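Local coordinates for protein branched-chain-amino-acid aminotransferase (Pseudomonas aeruginosa, PDB 6NST) that probably catalyses, as a pyridoxal-phosphate-dependent transaminase, the reversible transfer of amino groups between leucine, isoleucine or valine and 2-oxoglutarate in branched-chain amino-acid biosynthesis, at residues 250-255 and 270-275. The protein carries 1 engineered substitution. Numbering follows the deposited sequence.
Sequences DEAFFT and RKIGAG
I272 reaches the start of strand 251-256 with a single methyl and buries more surface here than any other residue. CG2, anti to the backbone N, lies over the peptide link between E251 and A252, 3.9 Å from E251 C, and also touches the methyl of A252, with I272 CG2 and A252 CB 4.1 Å apart. Both CB atoms point across the contact, and V267 and I264 of strand 262-267 pack on I272 and A252 respectively. Strands 251-256, 262-267 and 270-271 follow one another antiparallel in the mixed sheet, and the turn after 270-271 comes back beside the start of 251-256.

One residue before E251, backbone meets backbone: D250 O is 3.7 Å from G273 CA; no hydrogen bond crosses between the segments. G273 is the second residue of a type II' turn, I272 to G275, closed by G275 N to I272 O at 2.9 Å. The positive phi of G273, 63°, favours glycine, and a CB here would collide with D250 O. D250 and E251 both face I203 of strand 199-204, a classic beta bulge.

The acidic side chains find polar partners elsewhere: D250 OD2 accepts from D205 N, while the E251 carboxylate takes the N-H groups of V280 and T281 at the start of helix 279-292.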
ATOM      1  N   ASP A 250      -8.213 -28.970  -0.726  1.00 23.77           N
ATOM      2  CA  ASP A 250      -8.137 -30.419  -0.900  1.00 22.65           C
ATOM      3  C   ASP A 250      -6.926 -30.808  -1.737  1.00 24.59           C
ATOM      4  O   ASP A 250      -6.254 -31.805  -1.445  1.00 24.42           O
ATOM      5  CB  ASP A 250      -9.417 -30.945  -1.550  1.00 22.91           C
ATOM      6  CG  ASP A 250     -10.646 -30.720  -0.693  1.00 23.52           C
ATOM      7  OD1 ASP A 250     -10.512 -30.662   0.546  1.00 23.30           O
ATOM      8  OD2 ASP A 250     -11.753 -30.607  -1.262  1.00 28.08           O
ATOM      9  N   GLU A 251      -6.638 -30.040  -2.786  1.00 29.84           N
ATOM     10  CA  GLU A 251      -5.513 -30.296  -3.674  1.00 20.77           C
ATOM     11  C   GLU A 251      -4.833 -28.977  -4.006  1.00 19.20           C
ATOM     12  O   GLU A 251      -5.377 -27.896  -3.774  1.00 14.62           O
ATOM     13  CB  GLU A 251      -5.950 -30.987  -4.972  1.00 18.17           C
ATOM     14  CG  GLU A 251      -6.667 -32.307  -4.787  1.00 19.18           C
ATOM     15  CD  GLU A 251      -7.185 -32.862  -6.098  1.00 22.01           C
ATOM     16  OE1 GLU A 251      -8.361 -33.281  -6.142  1.00 14.73           O
ATOM     17  OE2 GLU A 251      -6.420 -32.870  -7.085  1.00 17.02           O
ATOM     18  N   ALA A 252      -3.634 -29.081  -4.571  1.00 17.29           N
ATOM     19  CA  ALA A 252      -2.901 -27.918  -5.049  1.00 13.64           C
ATOM     20  C   ALA A 252      -1.830 -28.391  -6.017  1.00 14.58           C
ATOM     21  O   ALA A 252      -1.225 -29.445  -5.804  1.00 24.34           O
ATOM     22  CB  ALA A 252      -2.268 -27.134  -3.893  1.00 18.79           C
ATOM     23  N   PHE A 253      -1.602 -27.619  -7.078  1.00 14.92           N
ATOM     24  CA  PHE A 253      -0.537 -27.966  -8.006  1.00 17.89           C
ATOM     25  C   PHE A 253      -0.022 -26.721  -8.709  1.00 12.10           C
ATOM     26  O   PHE A 253      -0.636 -25.652  -8.666  1.00 17.10           O
ATOM     27  CB  PHE A 253      -0.989 -29.019  -9.031  1.00 20.93           C
ATOM     28  CG  PHE A 253      -2.163 -28.604  -9.871  1.00 15.70           C
ATOM     29  CD1 PHE A 253      -1.976 -27.950 -11.079  1.00 19.73           C
ATOM     30  CD2 PHE A 253      -3.454 -28.896  -9.468  1.00 18.66           C
ATOM     31  CE1 PHE A 253      -3.059 -27.581 -11.859  1.00 16.53           C
ATOM     32  CE2 PHE A 253      -4.540 -28.531 -10.244  1.00 15.93           C
ATOM     33  CZ  PHE A 253      -4.344 -27.875 -11.441  1.00 16.79           C
ATOM     34  N   PHE A 254       1.128 -26.885  -9.353  1.00 19.37           N
ATOM     35  CA  PHE A 254       1.772 -25.858 -10.153  1.00 16.14           C
ATOM     36  C   PHE A 254       1.641 -26.202 -11.631  1.00 24.43           C
ATOM     37  O   PHE A 254       1.629 -27.375 -12.012  1.00 22.68           O
ATOM     38  CB  PHE A 254       3.256 -25.729  -9.792  1.00 16.09           C
ATOM     39  CG  PHE A 254       3.520 -24.948  -8.534  1.00 12.07           C
ATOM     40  CD1 PHE A 254       2.922 -23.718  -8.322  1.00 11.62           C
ATOM     41  CD2 PHE A 254       4.381 -25.445  -7.569  1.00 15.04           C
ATOM     42  CE1 PHE A 254       3.175 -22.997  -7.170  1.00 13.47           C
ATOM     43  CE2 PHE A 254       4.636 -24.731  -6.414  1.00 16.22           C
ATOM     44  CZ  PHE A 254       4.031 -23.504  -6.216  1.00 11.26           C
ATOM     45  N   THR A 255       1.551 -25.165 -12.464  1.00 15.88           N
ATOM     46  CA  THR A 255       1.557 -25.327 -13.911  1.00 21.83           C
ATOM     47  C   THR A 255       2.636 -24.443 -14.513  1.00 23.07           C
ATOM     48  O   THR A 255       2.843 -23.309 -14.071  1.00 20.61           O
ATOM     49  CB  THR A 255       0.204 -24.982 -14.543  1.00 18.01           C
ATOM     50  OG1 THR A 255      -0.111 -23.608 -14.288  1.00 25.25           O
ATOM     51  CG2 THR A 255      -0.891 -25.873 -13.980  1.00 13.69           C
ATOM     52  N   ARG A 270       2.144 -27.099   6.326  1.00 15.55           N
ATOM     53  CA  ARG A 270       0.761 -27.561   6.363  1.00 21.37           C
ATOM     54  C   ARG A 270       0.560 -28.634   5.301  1.00 25.13           C
ATOM     55  O   ARG A 270       0.796 -28.390   4.111  1.00 21.45           O
ATOM     56  CB  ARG A 270      -0.222 -26.414   6.126  1.00 20.35           C
ATOM     57  CG  ARG A 270      -0.478 -25.524   7.320  1.00 20.97           C
ATOM     58  CD  ARG A 270       0.613 -24.494   7.474  1.00 28.34           C
ATOM     59  NE  ARG A 270       0.334 -23.568   8.562  1.00 22.78           N
ATOM     60  CZ  ARG A 270       1.168 -22.612   8.951  1.00 19.07           C
ATOM     61  NH1 ARG A 270       2.334 -22.459   8.337  1.00 22.21           N
ATOM     62  NH2 ARG A 270       0.836 -21.812   9.952  1.00 11.88           N
ATOM     63  N   LYS A 271       0.117 -29.813   5.728  1.00 26.47           N
ATOM     64  CA  LYS A 271      -0.229 -30.869   4.787  1.00 21.19           C
ATOM     65  C   LYS A 271      -1.425 -30.439   3.944  1.00 17.81           C
ATOM     66  O   LYS A 271      -2.427 -29.950   4.474  1.00 19.39           O
ATOM     67  CB  LYS A 271      -0.532 -32.167   5.541  1.00 18.41           C
ATOM     68  CG  LYS A 271      -0.871 -33.361   4.660  1.00 24.26           C
ATOM     69  CD  LYS A 271      -1.153 -34.607   5.496  1.00 31.89           C
ATOM     70  CE  LYS A 271      -2.318 -34.384   6.457  1.00 41.62           C
ATOM     71  NZ  LYS A 271      -2.593 -35.573   7.320  1.00 40.58           N
ATOM     72  N   ILE A 272      -1.311 -30.602   2.627  1.00 14.05           N
ATOM     73  CA  ILE A 272      -2.380 -30.247   1.698  1.00 17.31           C
ATOM     74  C   ILE A 272      -3.274 -31.474   1.551  1.00 20.68           C
ATOM     75  O   ILE A 272      -2.913 -32.444   0.879  1.00 20.33           O
ATOM     76  CB  ILE A 272      -1.832 -29.782   0.346  1.00 26.19           C
ATOM     77  CG1 ILE A 272      -0.927 -28.561   0.520  1.00 24.84           C
ATOM     78  CG2 ILE A 272      -2.972 -29.453  -0.608  1.00 11.33           C
ATOM     79  CD1 ILE A 272      -1.641 -27.356   1.078  1.00 23.77           C
ATOM     80  N   GLY A 273      -4.445 -31.429   2.177  1.00 13.05           N
ATOM     81  CA  GLY A 273      -5.373 -32.544   2.079  1.00 12.53           C
ATOM     82  C   GLY A 273      -4.782 -33.800   2.691  1.00 16.40           C
ATOM     83  O   GLY A 273      -4.443 -33.839   3.880  1.00 36.45           O
ATOM     84  N   ALA A 274      -4.647 -34.844   1.876  1.00 16.25           N
ATOM     85  CA  ALA A 274      -4.076 -36.110   2.315  1.00 17.73           C
ATOM     86  C   ALA A 274      -2.564 -36.175   2.139  1.00 29.47           C
ATOM     87  O   ALA A 274      -1.963 -37.208   2.452  1.00 31.53           O
ATOM     88  CB  ALA A 274      -4.731 -37.273   1.565  1.00 20.40           C
ATOM     89  N   GLY A 275      -1.939 -35.108   1.646  1.00 25.41           N
ATOM     90  CA  GLY A 275      -0.501 -35.089   1.479  1.00 19.89           C
ATOM     91  C   GLY A 275       0.019 -35.806   0.255  1.00 25.47           C
ATOM     92  O   GLY A 275       1.233 -36.014   0.151  1.00 28.07           O
TER